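Local coordinates for protein cryptochrome DASH (Arabidopsis thaliana, PDB 2VTB) that repairs cyclobutane pyrimidine dimers in single-stranded DNA, binds DNA without sequence specificity, carries FAD and a folate chromophore, and may act as a photoreceptor, at residues E25-P30 with S211-L216; S450-A455 with V493-G498; D183-V188 with E203-I208. All coordinates share one frame; numbering follows the deposited sequence.

Contact 1: residues E25-P30 with S211-L216; sequences ERYALP and STRIPL
The chain leaving helix 13-27 packs against the loop after helix 195-205, A28 and L29 meeting R213 to L216. Its one direct hydrogen bond is nearly straight: L29 N donates to I214 O at 3.0 Å. A water that accepts from I214 N also lies beside Y27 O, although that second leg is too short to be relied on. L29 turns its CG anti to the backbone N (chi1 -162°), which lays CD1 3.9 Å from CD of P215, while its CA rests on CB of R213. R213 folds back at chi2 and chi3 over the Y27 carbonyl, its CB 3.4 Å from Y27 O. One face of its guanidinium then receives the rim of the Y27 ring, with CD1 of Y27 3.7 Å from NH1 of R213 and the two planes 53° apart. Farther along, CD2 of L216 touches CB of A28. Outside, E306 on helix 300-313 takes both the Y27 hydroxyl and a salt bridge from R26, and Y60 packs on L29 and I214. The contact thus ties a helix preceding the first strand of the Rossmann-like sheet to the interdomain connection of the photolyase/cryptochrome fold.

Contact 2: residues S450-A455 with V493-G498; sequences SIPKQA and VPLKHG. With nucleotides of chain G.
L495 and P452 meet tip to tip, with CD1 of the leucine 3.7 Å from CD of the proline, and the other leucine methyl, CD2, leans on CB of I451. P452 also rests its CG 3.4 Å from the carbonyl O of G498, so the first turn of helix 451-458 sits on the loop 493-498 through van der Waals contacts, with no direct hydrogen bond between them. A water bridges the polar part of the interface, accepting from I451 N and donating to H497 O.

Both segments face the same nucleotide, DT5 of chain G. S450 N gives a hydrogen bond to OP1 at 2.9 Å (160° at the hydrogen), and Q454 NE2 adds a weak one to the same oxygen. K453, its chain extended with CG anti to the backbone N (chi1 -175°), reaches OP2 with NZ at 2.9 Å. This is phosphate binding at a helix N-terminus, where the helix dipole would probably reinforce the positive charge of the lysine; grip on the backbone phosphate suits a protein that binds DNA without regard to sequence. From the loop side, H497 lays one ring face over the thymine, whose C4 lies 3.4 Å above the plane of the imidazole, over its centre.

S450 is the N-cap: with OG anti to its own N (chi1 163°), it accepts from K453 N at 3.2 Å, fixing the turn that presents its backbone N-H to the phosphate. In the next shell, R393 on helix 392-405 bonds to Q454 OE1 and leaves the amide nitrogen turned to the DNA. Y448 positions H497 twice, its hydroxyl bonding to H497 N and its ring meeting the imidazole edge-to-face, while D405 receives K496 N and F401 packs against L495.

Contact 3: residues D183-V188 with E203-I208; sequences DLPFDV and EAKCSI
L184 and P185 run past C206 and K205 in opposite order, with CA atoms 6.5 Å apart for L184 and C206 and 6.7 Å for P185 and K205, too far for a backbone pairing. C206 is where the chain leaves helical angles at the end of helix 195-205. Its side chain spans the distance between the backbones: SG, placed beside its own backbone N (chi1 -54°), lies 3.6 Å from CD of P185 and 3.3 Å from the carbonyl O of D183. K205 runs obliquely across the same proline ring, its extended chain bringing CD 3.8 Å from CB of P185.

Together the segments bracket a loop-helix excursion that follows the edge strand 169-173 of the alpha/beta domain; the loop 183-188 leads directly into F189, D190 and D193, which line a pocket for a bound methenyl-trihydrofolate. Behind P185, the F186 ring turns a face to it, the proline CD 3.8 Å above the ring centre. At the other end a water donates to both D183 OD2 and S207 O, each at 2.7 Å. That carboxylate is also held by a salt bridge to R209, and L184 packs on F335 of helix 318-340, while its carbonyl O accepts a hydrogen bond from a polar side chain of a neighbouring protein chain.

In the fold
Contact 3 lies inside the loop closed by contact 1, and contact 2 follows both along the chain. Residues 203-208 almost run into 211-216, so contacts 1 and 3 share the connection leaving helix 195-205; their centres are 26 Å apart. Contact 3 belongs to the excursion after the edge strand 169-173, whereas contact 1 brings in helix 13-27 from before the first strand of the five-stranded parallel sheet. Contact 2 has its centre 51 Å from that of contact 1, on the opposite side of the chain's centre, and 40 Å from that of contact 3. In the helical FAD-binding part, it meets bound DNA, whereas contacts 1 and 3 hold the connection that leaves the alpha/beta domain.

Contact 1: residues E25-P30 with S211-L216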
ATOM      1  N   GLU A  25      -2.189 -28.853 -23.269  1.00 49.66           N
ATOM      2  CA  GLU A  25      -3.291 -29.826 -23.264  1.00 50.67           C
ATOM      3  C   GLU A  25      -3.590 -30.330 -21.850  1.00 50.55           C
ATOM      4  O   GLU A  25      -4.749 -30.423 -21.459  1.00 50.65           O
ATOM      5  CB  GLU A  25      -2.992 -31.007 -24.204  1.00 50.77           C
ATOM      6  CG  GLU A  25      -3.181 -30.677 -25.693  1.00 52.45           C
ATOM      7  CD  GLU A  25      -2.935 -31.871 -26.630  1.00 53.32           C
ATOM      8  OE1 GLU A  25      -2.820 -31.645 -27.860  1.00 56.25           O
ATOM      9  OE2 GLU A  25      -2.854 -33.026 -26.143  1.00 56.31           O
ATOM     10  N   ARG A  26      -2.547 -30.634 -21.080  1.00 50.97           N
ATOM     11  CA  ARG A  26      -2.716 -31.089 -19.691  1.00 51.49           C
ATOM     12  C   ARG A  26      -3.479 -30.071 -18.822  1.00 51.33           C
ATOM     13  O   ARG A  26      -4.333 -30.458 -18.022  1.00 51.24           O
ATOM     14  CB  ARG A  26      -1.346 -31.458 -19.081  1.00 51.72           C
ATOM     15  CG  ARG A  26      -1.296 -31.515 -17.545  1.00 52.83           C
ATOM     16  CD  ARG A  26      -0.051 -32.210 -16.979  1.00 52.92           C
ATOM     17  NE  ARG A  26       0.877 -32.699 -18.002  1.00 55.19           N
ATOM     18  CZ  ARG A  26       2.072 -32.174 -18.303  1.00 56.92           C
ATOM     19  NH1 ARG A  26       2.549 -31.103 -17.662  1.00 57.18           N
ATOM     20  NH2 ARG A  26       2.806 -32.735 -19.267  1.00 56.53           N
ATOM     21  N   TYR A  27      -3.201 -28.779 -19.000  1.00 51.26           N
ATOM     22  CA  TYR A  27      -3.832 -27.730 -18.180  1.00 51.47           C
ATOM     23  C   TYR A  27      -5.024 -27.015 -18.846  1.00 51.82           C
ATOM     24  O   TYR A  27      -5.554 -26.066 -18.283  1.00 51.63           O
ATOM     25  CB  TYR A  27      -2.771 -26.708 -17.719  1.00 51.41           C
ATOM     26  CG  TYR A  27      -1.799 -27.291 -16.712  1.00 51.31           C
ATOM     27  CD1 TYR A  27      -2.077 -27.262 -15.347  1.00 51.74           C
ATOM     28  CD2 TYR A  27      -0.618 -27.895 -17.122  1.00 51.16           C
ATOM     29  CE1 TYR A  27      -1.191 -27.800 -14.416  1.00 51.03           C
ATOM     30  CE2 TYR A  27       0.267 -28.446 -16.204  1.00 50.99           C
ATOM     31  CZ  TYR A  27      -0.026 -28.392 -14.849  1.00 51.95           C
ATOM     32  OH  TYR A  27       0.841 -28.946 -13.930  1.00 52.17           O
ATOM     33  N   ALA A  28      -5.463 -27.471 -20.020  1.00 52.59           N
ATOM     34  CA  ALA A  28      -6.532 -26.778 -20.759  1.00 53.31           C
ATOM     35  C   ALA A  28      -7.894 -26.859 -20.064  1.00 54.37           C
ATOM     36  O   ALA A  28      -8.244 -27.881 -19.472  1.00 54.08           O
ATOM     37  CB  ALA A  28      -6.648 -27.325 -22.175  1.00 53.36           C
ATOM     38  N   LEU A  29      -8.652 -25.769 -20.148  1.00 55.63           N
ATOM     39  CA  LEU A  29     -10.021 -25.730 -19.644  1.00 56.88           C
ATOM     40  C   LEU A  29     -10.844 -26.604 -20.585  1.00 58.14           C
ATOM     41  O   LEU A  29     -10.967 -26.279 -21.767  1.00 58.43           O
ATOM     42  CB  LEU A  29     -10.560 -24.290 -19.639  1.00 56.82           C
ATOM     43  CG  LEU A  29     -11.782 -23.955 -18.774  1.00 56.92           C
ATOM     44  CD1 LEU A  29     -12.355 -22.595 -19.157  1.00 56.46           C
ATOM     45  CD2 LEU A  29     -12.845 -25.005 -18.889  1.00 57.85           C
ATOM     46  N   PRO A  30     -11.405 -27.715 -20.075  1.00 59.73           N
ATOM     47  CA  PRO A  30     -12.133 -28.620 -20.960  1.00 60.90           C
ATOM     48  C   PRO A  30     -13.457 -27.999 -21.382  1.00 62.19           C
ATOM     49  O   PRO A  30     -14.476 -28.209 -20.718  1.00 62.59           O
ATOM     50  CB  PRO A  30     -12.345 -29.865 -20.090  1.00 60.80           C
ATOM     51  CG  PRO A  30     -12.364 -29.354 -18.704  1.00 60.28           C
ATOM     52  CD  PRO A  30     -11.430 -28.177 -18.674  1.00 59.71           C
ATOM     53  N   SER A 211      -3.862 -23.935 -10.506  1.00 43.86           N
ATOM     54  CA  SER A 211      -3.668 -23.101 -11.691  1.00 44.13           C
ATOM     55  C   SER A 211      -5.010 -22.829 -12.346  1.00 43.66           C
ATOM     56  O   SER A 211      -5.871 -23.701 -12.388  1.00 43.38           O
ATOM     57  CB  SER A 211      -2.754 -23.791 -12.711  1.00 44.15           C
ATOM     58  OG  SER A 211      -1.460 -23.964 -12.185  1.00 46.54           O
ATOM     59  N   THR A 212      -5.185 -21.619 -12.857  1.00 43.71           N
ATOM     60  CA  THR A 212      -6.360 -21.283 -13.646  1.00 43.90           C
ATOM     61  C   THR A 212      -6.281 -21.945 -15.027  1.00 44.06           C
ATOM     62  O   THR A 212      -5.272 -21.816 -15.720  1.00 43.58           O
ATOM     63  CB  THR A 212      -6.477 -19.752 -13.806  1.00 44.00           C
ATOM     64  OG1 THR A 212      -6.521 -19.152 -12.504  1.00 45.03           O
ATOM     65  CG2 THR A 212      -7.730 -19.373 -14.577  1.00 43.59           C
ATOM     66  N   ARG A 213      -7.344 -22.641 -15.426  1.00 44.38           N
ATOM     67  CA  ARG A 213      -7.359 -23.337 -16.717  1.00 45.07           C
ATOM     68  C   ARG A 213      -7.894 -22.399 -17.780  1.00 44.64           C
ATOM     69  O   ARG A 213      -8.875 -21.685 -17.557  1.00 44.49           O
ATOM     70  CB  ARG A 213      -8.208 -24.616 -16.698  1.00 45.61           C
ATOM     71  CG  ARG A 213      -8.266 -25.368 -15.374  1.00 48.82           C
ATOM     72  CD  ARG A 213      -6.915 -25.720 -14.793  1.00 52.23           C
ATOM     73  NE  ARG A 213      -6.539 -27.108 -15.066  1.00 55.28           N
ATOM     74  CZ  ARG A 213      -5.679 -27.825 -14.338  1.00 55.42           C
ATOM     75  NH1 ARG A 213      -5.090 -27.308 -13.257  1.00 56.39           N
ATOM     76  NH2 ARG A 213      -5.417 -29.076 -14.688  1.00 54.57           N
ATOM     77  N   ILE A 214      -7.246 -22.421 -18.939  1.00 44.39           N
ATOM     78  CA  ILE A 214      -7.539 -21.503 -20.032  1.00 44.30           C
ATOM     79  C   ILE A 214      -8.084 -22.314 -21.211  1.00 44.35           C
ATOM     80  O   ILE A 214      -7.531 -23.360 -21.554  1.00 44.32           O
ATOM     81  CB  ILE A 214      -6.253 -20.756 -20.487  1.00 44.14           C
ATOM     82  CG1 ILE A 214      -5.547 -20.076 -19.297  1.00 44.20           C
ATOM     83  CG2 ILE A 214      -6.569 -19.740 -21.578  1.00 43.95           C
ATOM     84  CD1 ILE A 214      -6.344 -18.971 -18.610  1.00 43.65           C
ATOM     85  N   PRO A 215      -9.168 -21.846 -21.842  1.00 44.49           N
ATOM     86  CA  PRO A 215      -9.687 -22.593 -22.987  1.00 44.82           C
ATOM     87  C   PRO A 215      -8.764 -22.588 -24.218  1.00 44.92           C
ATOM     88  O   PRO A 215      -7.955 -21.674 -24.403  1.00 44.84           O
ATOM     89  CB  PRO A 215     -11.001 -21.878 -23.300  1.00 44.78           C
ATOM     90  CG  PRO A 215     -10.835 -20.532 -22.771  1.00 44.90           C
ATOM     91  CD  PRO A 215      -9.990 -20.661 -21.548  1.00 44.73           C
ATOM     92  N   LEU A 216      -8.895 -23.609 -25.058  1.00 45.06           N
ATOM     93  CA  LEU A 216      -8.097 -23.696 -26.286  1.00 45.07           C
ATOM     94  C   LEU A 216      -8.560 -22.698 -27.354  1.00 44.46           C
ATOM     95  O   LEU A 216      -7.828 -22.435 -28.297  1.00 44.48           O
ATOM     96  CB  LEU A 216      -8.109 -25.131 -26.843  1.00 45.70           C
ATOM     97  CG  LEU A 216      -7.381 -26.191 -26.006  1.00 46.70           C
ATOM     98  CD1 LEU A 216      -7.564 -27.575 -26.597  1.00 48.54           C
ATOM     99  CD2 LEU A 216      -5.903 -25.869 -25.882  1.00 48.82           C
TER
HETATM  100  O   HOH W   1      -4.587 -23.879 -19.137  1.00 55.73           O

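Contact 2: residues S450-A455 with V493-G498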
ATOM      1  N   SER A 450      33.504 -14.766   3.827  1.00 42.48           N
ATOM      2  CA  SER A 450      34.937 -14.930   3.587  1.00 42.16           C
ATOM      3  C   SER A 450      35.178 -15.472   2.189  1.00 41.91           C
ATOM      4  O   SER A 450      34.776 -16.595   1.885  1.00 41.47           O
ATOM      5  CB  SER A 450      35.556 -15.895   4.594  1.00 42.16           C
ATOM      6  OG  SER A 450      36.814 -16.342   4.131  1.00 41.71           O
ATOM      7  N   ILE A 451      35.856 -14.689   1.351  1.00 41.90           N
ATOM      8  CA  ILE A 451      36.136 -15.105  -0.023  1.00 41.86           C
ATOM      9  C   ILE A 451      36.934 -16.419  -0.074  1.00 41.87           C
ATOM     10  O   ILE A 451      36.568 -17.328  -0.815  1.00 41.57           O
ATOM     11  CB  ILE A 451      36.804 -13.969  -0.855  1.00 41.69           C
ATOM     12  CG1 ILE A 451      35.742 -13.059  -1.476  1.00 42.42           C
ATOM     13  CG2 ILE A 451      37.629 -14.533  -2.007  1.00 42.51           C
ATOM     14  CD1 ILE A 451      34.775 -12.432  -0.496  1.00 41.80           C
ATOM     15  N   PRO A 452      38.022 -16.530   0.715  1.00 42.19           N
ATOM     16  CA  PRO A 452      38.750 -17.803   0.780  1.00 42.25           C
ATOM     17  C   PRO A 452      37.894 -19.008   1.203  1.00 42.37           C
ATOM     18  O   PRO A 452      37.986 -20.070   0.585  1.00 42.41           O
ATOM     19  CB  PRO A 452      39.853 -17.521   1.808  1.00 42.39           C
ATOM     20  CG  PRO A 452      40.059 -16.054   1.734  1.00 42.11           C
ATOM     21  CD  PRO A 452      38.682 -15.490   1.526  1.00 42.37           C
ATOM     22  N   LYS A 453      37.065 -18.850   2.231  1.00 42.52           N
ATOM     23  CA  LYS A 453      36.190 -19.940   2.670  1.00 42.76           C
ATOM     24  C   LYS A 453      35.163 -20.318   1.600  1.00 42.69           C
ATOM     25  O   LYS A 453      34.914 -21.499   1.360  1.00 42.87           O
ATOM     26  CB  LYS A 453      35.472 -19.565   3.968  1.00 42.89           C
ATOM     27  CG  LYS A 453      34.620 -20.674   4.567  1.00 43.22           C
ATOM     28  CD  LYS A 453      33.944 -20.208   5.849  1.00 43.30           C
ATOM     29  CE  LYS A 453      32.978 -21.246   6.387  1.00 44.10           C
ATOM     30  NZ  LYS A 453      32.158 -20.723   7.535  1.00 43.82           N
ATOM     31  N   GLN A 454      34.570 -19.318   0.957  1.00 42.59           N
ATOM     32  CA  GLN A 454      33.569 -19.570  -0.078  1.00 42.44           C
ATOM     33  C   GLN A 454      34.174 -20.317  -1.267  1.00 42.59           C
ATOM     34  O   GLN A 454      33.576 -21.262  -1.773  1.00 42.14           O
ATOM     35  CB  GLN A 454      32.921 -18.257  -0.534  1.00 42.14           C
ATOM     36  CG  GLN A 454      32.089 -17.572   0.547  1.00 41.58           C
ATOM     37  CD  GLN A 454      30.985 -18.468   1.076  1.00 41.16           C
ATOM     38  OE1 GLN A 454      30.143 -18.937   0.319  1.00 40.37           O
ATOM     39  NE2 GLN A 454      31.002 -18.727   2.377  1.00 40.64           N
ATOM     40  N   ALA A 455      35.368 -19.905  -1.690  1.00 42.87           N
ATOM     41  CA  ALA A 455      36.080 -20.585  -2.778  1.00 43.30           C
ATOM     42  C   ALA A 455      36.361 -22.054  -2.453  1.00 43.82           C
ATOM     43  O   ALA A 455      36.198 -22.922  -3.310  1.00 43.47           O
ATOM     44  CB  ALA A 455      37.380 -19.868  -3.101  1.00 43.28           C
ATOM     45  N   VAL A 493      41.606  -4.108  -3.549  1.00 45.25           N
ATOM     46  CA  VAL A 493      41.486  -3.855  -2.111  1.00 45.25           C
ATOM     47  C   VAL A 493      41.877  -5.122  -1.360  1.00 45.34           C
ATOM     48  O   VAL A 493      41.756  -6.220  -1.905  1.00 45.21           O
ATOM     49  CB  VAL A 493      40.041  -3.472  -1.692  1.00 45.28           C
ATOM     50  CG1 VAL A 493      39.627  -2.119  -2.277  1.00 44.82           C
ATOM     51  CG2 VAL A 493      39.055  -4.566  -2.102  1.00 45.22           C
ATOM     52  N   PRO A 494      42.341  -4.978  -0.107  1.00 45.61           N
ATOM     53  CA  PRO A 494      42.546  -6.157   0.726  1.00 45.77           C
ATOM     54  C   PRO A 494      41.210  -6.742   1.178  1.00 46.05           C
ATOM     55  O   PRO A 494      40.189  -6.048   1.160  1.00 45.80           O
ATOM     56  CB  PRO A 494      43.330  -5.611   1.927  1.00 45.81           C
ATOM     57  CG  PRO A 494      42.938  -4.188   2.019  1.00 45.73           C
ATOM     58  CD  PRO A 494      42.687  -3.733   0.607  1.00 45.62           C
ATOM     59  N   LEU A 495      41.223  -8.011   1.565  1.00 46.60           N
ATOM     60  CA  LEU A 495      40.063  -8.646   2.186  1.00 47.12           C
ATOM     61  C   LEU A 495      39.974  -8.241   3.662  1.00 48.07           C
ATOM     62  O   LEU A 495      40.979  -8.253   4.379  1.00 47.48           O
ATOM     63  CB  LEU A 495      40.150 -10.170   2.061  1.00 46.97           C
ATOM     64  CG  LEU A 495      40.113 -10.756   0.642  1.00 46.79           C
ATOM     65  CD1 LEU A 495      40.322 -12.268   0.672  1.00 46.27           C
ATOM     66  CD2 LEU A 495      38.809 -10.410  -0.060  1.00 45.99           C
ATOM     67  N   LYS A 496      38.769  -7.887   4.103  1.00 49.09           N
ATOM     68  CA  LYS A 496      38.530  -7.476   5.489  1.00 50.40           C
ATOM     69  C   LYS A 496      38.834  -8.596   6.487  1.00 51.26           C
ATOM     70  O   LYS A 496      39.456  -8.350   7.523  1.00 51.28           O
ATOM     71  CB  LYS A 496      37.085  -6.997   5.665  1.00 50.48           C
ATOM     72  CG  LYS A 496      36.820  -5.617   5.087  1.00 51.70           C
ATOM     73  CD  LYS A 496      36.996  -4.519   6.138  1.00 53.30           C
ATOM     74  CE  LYS A 496      36.973  -3.115   5.536  1.00 53.34           C
ATOM     75  NZ  LYS A 496      38.333  -2.511   5.470  1.00 54.46           N
ATOM     76  N   HIS A 497      38.398  -9.817   6.169  1.00 52.32           N
ATOM     77  CA  HIS A 497      38.646 -10.983   7.029  1.00 53.22           C
ATOM     78  C   HIS A 497      39.051 -12.216   6.225  1.00 54.24           C
ATOM     79  O   HIS A 497      38.957 -12.231   4.996  1.00 54.28           O
ATOM     80  CB  HIS A 497      37.407 -11.317   7.859  1.00 53.06           C
ATOM     81  CG  HIS A 497      36.824 -10.145   8.582  1.00 52.96           C
ATOM     82  ND1 HIS A 497      37.442  -9.556   9.666  1.00 52.78           N
ATOM     83  CD2 HIS A 497      35.676  -9.455   8.381  1.00 52.78           C
ATOM     84  CE1 HIS A 497      36.702  -8.549  10.096  1.00 52.95           C
ATOM     85  NE2 HIS A 497      35.625  -8.468   9.335  1.00 53.09           N
ATOM     86  N   GLY A 498      39.491 -13.250   6.939  1.00 55.50           N
ATOM     87  CA  GLY A 498      39.942 -14.497   6.328  1.00 56.59           C
ATOM     88  C   GLY A 498      41.286 -14.354   5.641  1.00 57.63           C
ATOM     89  O   GLY A 498      41.493 -14.909   4.568  1.00 57.89           O
TER
ATOM     90  P    DT G   5      31.150 -17.574   5.754  1.00 43.88           P
ATOM     91  OP1  DT G   5      32.214 -17.102   4.840  1.00 42.98           O
ATOM     92  OP2  DT G   5      30.737 -18.996   5.711  1.00 43.04           O
ATOM     93  O5'  DT G   5      31.520 -17.204   7.268  1.00 42.95           O
ATOM     94  C5'  DT G   5      32.193 -15.979   7.582  1.00 43.90           C
ATOM     95  C4'  DT G   5      33.694 -16.176   7.689  1.00 44.44           C
ATOM     96  O4'  DT G   5      34.321 -14.890   7.948  1.00 45.43           O
ATOM     97  C3'  DT G   5      34.157 -17.107   8.813  1.00 44.72           C
ATOM     98  O3'  DT G   5      35.296 -17.867   8.421  1.00 44.71           O
ATOM     99  C2'  DT G   5      34.528 -16.137   9.920  1.00 45.29           C
ATOM    100  C1'  DT G   5      35.117 -14.982   9.122  1.00 45.40           C
ATOM    101  N1   DT G   5      35.097 -13.711   9.912  1.00 45.20           N
ATOM    102  C2   DT G   5      36.239 -13.310  10.583  1.00 45.71           C
ATOM    103  O2   DT G   5      37.294 -13.919  10.557  1.00 46.13           O
ATOM    104  N3   DT G   5      36.111 -12.141  11.289  1.00 45.65           N
ATOM    105  C4   DT G   5      34.978 -11.356  11.400  1.00 45.65           C
ATOM    106  O4   DT G   5      34.978 -10.323  12.063  1.00 46.19           O
ATOM    107  C5   DT G   5      33.818 -11.830  10.680  1.00 45.60           C
ATOM    108  C7   DT G   5      32.638 -10.926  10.482  1.00 45.76           C
ATOM    109  C6   DT G   5      33.925 -12.979   9.994  1.00 45.18           C
TER
HETATM  110  O   HOH W   2      37.137 -12.378   2.660  1.00 44.41           O

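Contact 3: residues D183-V188 with E203-I208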
ATOM      1  N   ASP A 183      -5.347 -14.243   0.257  1.00 39.52           N
ATOM      2  CA  ASP A 183      -5.419 -15.452   1.083  1.00 39.16           C
ATOM      3  C   ASP A 183      -4.518 -15.394   2.314  1.00 39.30           C
ATOM      4  O   ASP A 183      -4.558 -16.305   3.133  1.00 39.20           O
ATOM      5  CB  ASP A 183      -5.019 -16.692   0.262  1.00 39.13           C
ATOM      6  CG  ASP A 183      -5.992 -17.003  -0.861  1.00 38.82           C
ATOM      7  OD1 ASP A 183      -7.097 -16.424  -0.878  1.00 36.80           O
ATOM      8  OD2 ASP A 183      -5.643 -17.837  -1.734  1.00 37.36           O
ATOM      9  N   LEU A 184      -3.687 -14.357   2.441  1.00 39.14           N
ATOM     10  CA  LEU A 184      -2.705 -14.313   3.528  1.00 39.15           C
ATOM     11  C   LEU A 184      -3.389 -14.182   4.890  1.00 39.29           C
ATOM     12  O   LEU A 184      -4.516 -13.683   4.972  1.00 39.22           O
ATOM     13  CB  LEU A 184      -1.713 -13.150   3.351  1.00 38.94           C
ATOM     14  CG  LEU A 184      -0.779 -13.157   2.141  1.00 38.42           C
ATOM     15  CD1 LEU A 184       0.045 -11.864   2.088  1.00 38.15           C
ATOM     16  CD2 LEU A 184       0.140 -14.373   2.172  1.00 37.53           C
ATOM     17  N   PRO A 185      -2.703 -14.612   5.966  1.00 39.52           N
ATOM     18  CA  PRO A 185      -3.240 -14.470   7.319  1.00 39.81           C
ATOM     19  C   PRO A 185      -2.978 -13.097   7.956  1.00 40.10           C
ATOM     20  O   PRO A 185      -3.148 -12.945   9.162  1.00 39.70           O
ATOM     21  CB  PRO A 185      -2.518 -15.577   8.108  1.00 39.94           C
ATOM     22  CG  PRO A 185      -1.441 -16.108   7.218  1.00 39.89           C
ATOM     23  CD  PRO A 185      -1.380 -15.257   5.989  1.00 40.00           C
ATOM     24  N   PHE A 186      -2.574 -12.118   7.144  1.00 40.35           N
ATOM     25  CA  PHE A 186      -2.365 -10.729   7.583  1.00 40.83           C
ATOM     26  C   PHE A 186      -2.450  -9.814   6.357  1.00 40.99           C
ATOM     27  O   PHE A 186      -2.245 -10.280   5.233  1.00 40.92           O
ATOM     28  CB  PHE A 186      -0.990 -10.577   8.279  1.00 41.11           C
ATOM     29  CG  PHE A 186       0.048 -11.580   7.819  1.00 41.13           C
ATOM     30  CD1 PHE A 186       0.507 -11.582   6.512  1.00 41.55           C
ATOM     31  CD2 PHE A 186       0.554 -12.534   8.701  1.00 42.29           C
ATOM     32  CE1 PHE A 186       1.441 -12.513   6.085  1.00 41.15           C
ATOM     33  CE2 PHE A 186       1.495 -13.466   8.281  1.00 42.18           C
ATOM     34  CZ  PHE A 186       1.938 -13.457   6.972  1.00 41.48           C
ATOM     35  N   ASP A 187      -2.788  -8.535   6.551  1.00 41.35           N
ATOM     36  CA  ASP A 187      -2.600  -7.544   5.481  1.00 42.05           C
ATOM     37  C   ASP A 187      -1.105  -7.311   5.333  1.00 41.85           C
ATOM     38  O   ASP A 187      -0.354  -7.464   6.301  1.00 41.20           O
ATOM     39  CB  ASP A 187      -3.292  -6.203   5.775  1.00 42.59           C
ATOM     40  CG  ASP A 187      -3.217  -5.232   4.582  1.00 44.83           C
ATOM     41  OD1 ASP A 187      -4.005  -5.414   3.619  1.00 47.57           O
ATOM     42  OD2 ASP A 187      -2.358  -4.306   4.590  1.00 45.81           O
ATOM     43  N   VAL A 188      -0.675  -6.946   4.127  1.00 42.09           N
ATOM     44  CA  VAL A 188       0.748  -6.765   3.844  1.00 42.42           C
ATOM     45  C   VAL A 188       1.395  -5.645   4.673  1.00 42.31           C
ATOM     46  O   VAL A 188       2.596  -5.669   4.889  1.00 41.66           O
ATOM     47  CB  VAL A 188       1.021  -6.547   2.339  1.00 42.83           C
ATOM     48  CG1 VAL A 188       0.635  -7.807   1.549  1.00 43.81           C
ATOM     49  CG2 VAL A 188       0.270  -5.324   1.809  1.00 43.63           C
ATOM     50  N   GLU A 203       2.446 -21.426   5.647  1.00 41.66           N
ATOM     51  CA  GLU A 203       2.448 -22.894   5.618  1.00 42.68           C
ATOM     52  C   GLU A 203       1.406 -23.505   6.571  1.00 42.78           C
ATOM     53  O   GLU A 203       0.800 -24.527   6.254  1.00 42.76           O
ATOM     54  CB  GLU A 203       3.854 -23.444   5.892  1.00 42.65           C
ATOM     55  CG  GLU A 203       4.795 -23.241   4.704  1.00 43.70           C
ATOM     56  CD  GLU A 203       6.188 -23.828   4.906  1.00 44.13           C
ATOM     57  OE1 GLU A 203       6.587 -24.093   6.055  1.00 46.74           O
ATOM     58  OE2 GLU A 203       6.895 -24.011   3.904  1.00 47.27           O
ATOM     59  N   ALA A 204       1.186 -22.861   7.715  1.00 43.14           N
ATOM     60  CA  ALA A 204       0.197 -23.325   8.691  1.00 43.59           C
ATOM     61  C   ALA A 204      -1.238 -22.897   8.348  1.00 43.81           C
ATOM     62  O   ALA A 204      -2.171 -23.654   8.581  1.00 43.20           O
ATOM     63  CB  ALA A 204       0.568 -22.834  10.092  1.00 43.61           C
ATOM     64  N   LYS A 205      -1.413 -21.696   7.793  1.00 44.25           N
ATOM     65  CA  LYS A 205      -2.752 -21.103   7.657  1.00 44.75           C
ATOM     66  C   LYS A 205      -3.290 -20.923   6.230  1.00 44.99           C
ATOM     67  O   LYS A 205      -4.477 -20.667   6.064  1.00 44.79           O
ATOM     68  CB  LYS A 205      -2.794 -19.761   8.390  1.00 45.06           C
ATOM     69  CG  LYS A 205      -2.526 -19.884   9.888  1.00 46.39           C
ATOM     70  CD  LYS A 205      -2.435 -18.531  10.558  1.00 48.84           C
ATOM     71  CE  LYS A 205      -2.389 -18.677  12.076  1.00 50.11           C
ATOM     72  NZ  LYS A 205      -2.077 -17.380  12.740  1.00 51.85           N
ATOM     73  N   CYS A 206      -2.449 -21.060   5.206  1.00 45.19           N
ATOM     74  CA  CYS A 206      -2.898 -20.851   3.821  1.00 45.56           C
ATOM     75  C   CYS A 206      -2.775 -22.085   2.952  1.00 45.14           C
ATOM     76  O   CYS A 206      -2.011 -23.004   3.255  1.00 44.81           O
ATOM     77  CB  CYS A 206      -2.084 -19.747   3.151  1.00 45.90           C
ATOM     78  SG  CYS A 206      -2.078 -18.227   4.048  1.00 48.59           S
ATOM     79  N   SER A 207      -3.525 -22.070   1.854  1.00 44.89           N
ATOM     80  CA  SER A 207      -3.369 -23.037   0.774  1.00 44.87           C
ATOM     81  C   SER A 207      -2.880 -22.327  -0.488  1.00 44.18           C
ATOM     82  O   SER A 207      -3.021 -21.107  -0.634  1.00 43.99           O
ATOM     83  CB  SER A 207      -4.699 -23.732   0.481  1.00 44.98           C
ATOM     84  OG  SER A 207      -5.061 -24.595   1.538  1.00 46.82           O
ATOM     85  N   ILE A 208      -2.297 -23.101  -1.393  1.00 43.46           N
ATOM     86  CA  ILE A 208      -1.900 -22.600  -2.698  1.00 42.96           C
ATOM     87  C   ILE A 208      -3.048 -22.930  -3.645  1.00 42.71           C
ATOM     88  O   ILE A 208      -3.551 -24.052  -3.639  1.00 42.31           O
ATOM     89  CB  ILE A 208      -0.576 -23.252  -3.166  1.00 43.20           C
ATOM     90  CG1 ILE A 208       0.565 -22.878  -2.207  1.00 43.34           C
ATOM     91  CG2 ILE A 208      -0.237 -22.833  -4.594  1.00 42.36           C
ATOM     92  CD1 ILE A 208       1.893 -23.579  -2.493  1.00 42.85           C
TER
HETATM   93  O   HOH W   3      -3.138 -18.754  -1.915  1.00 37.09           O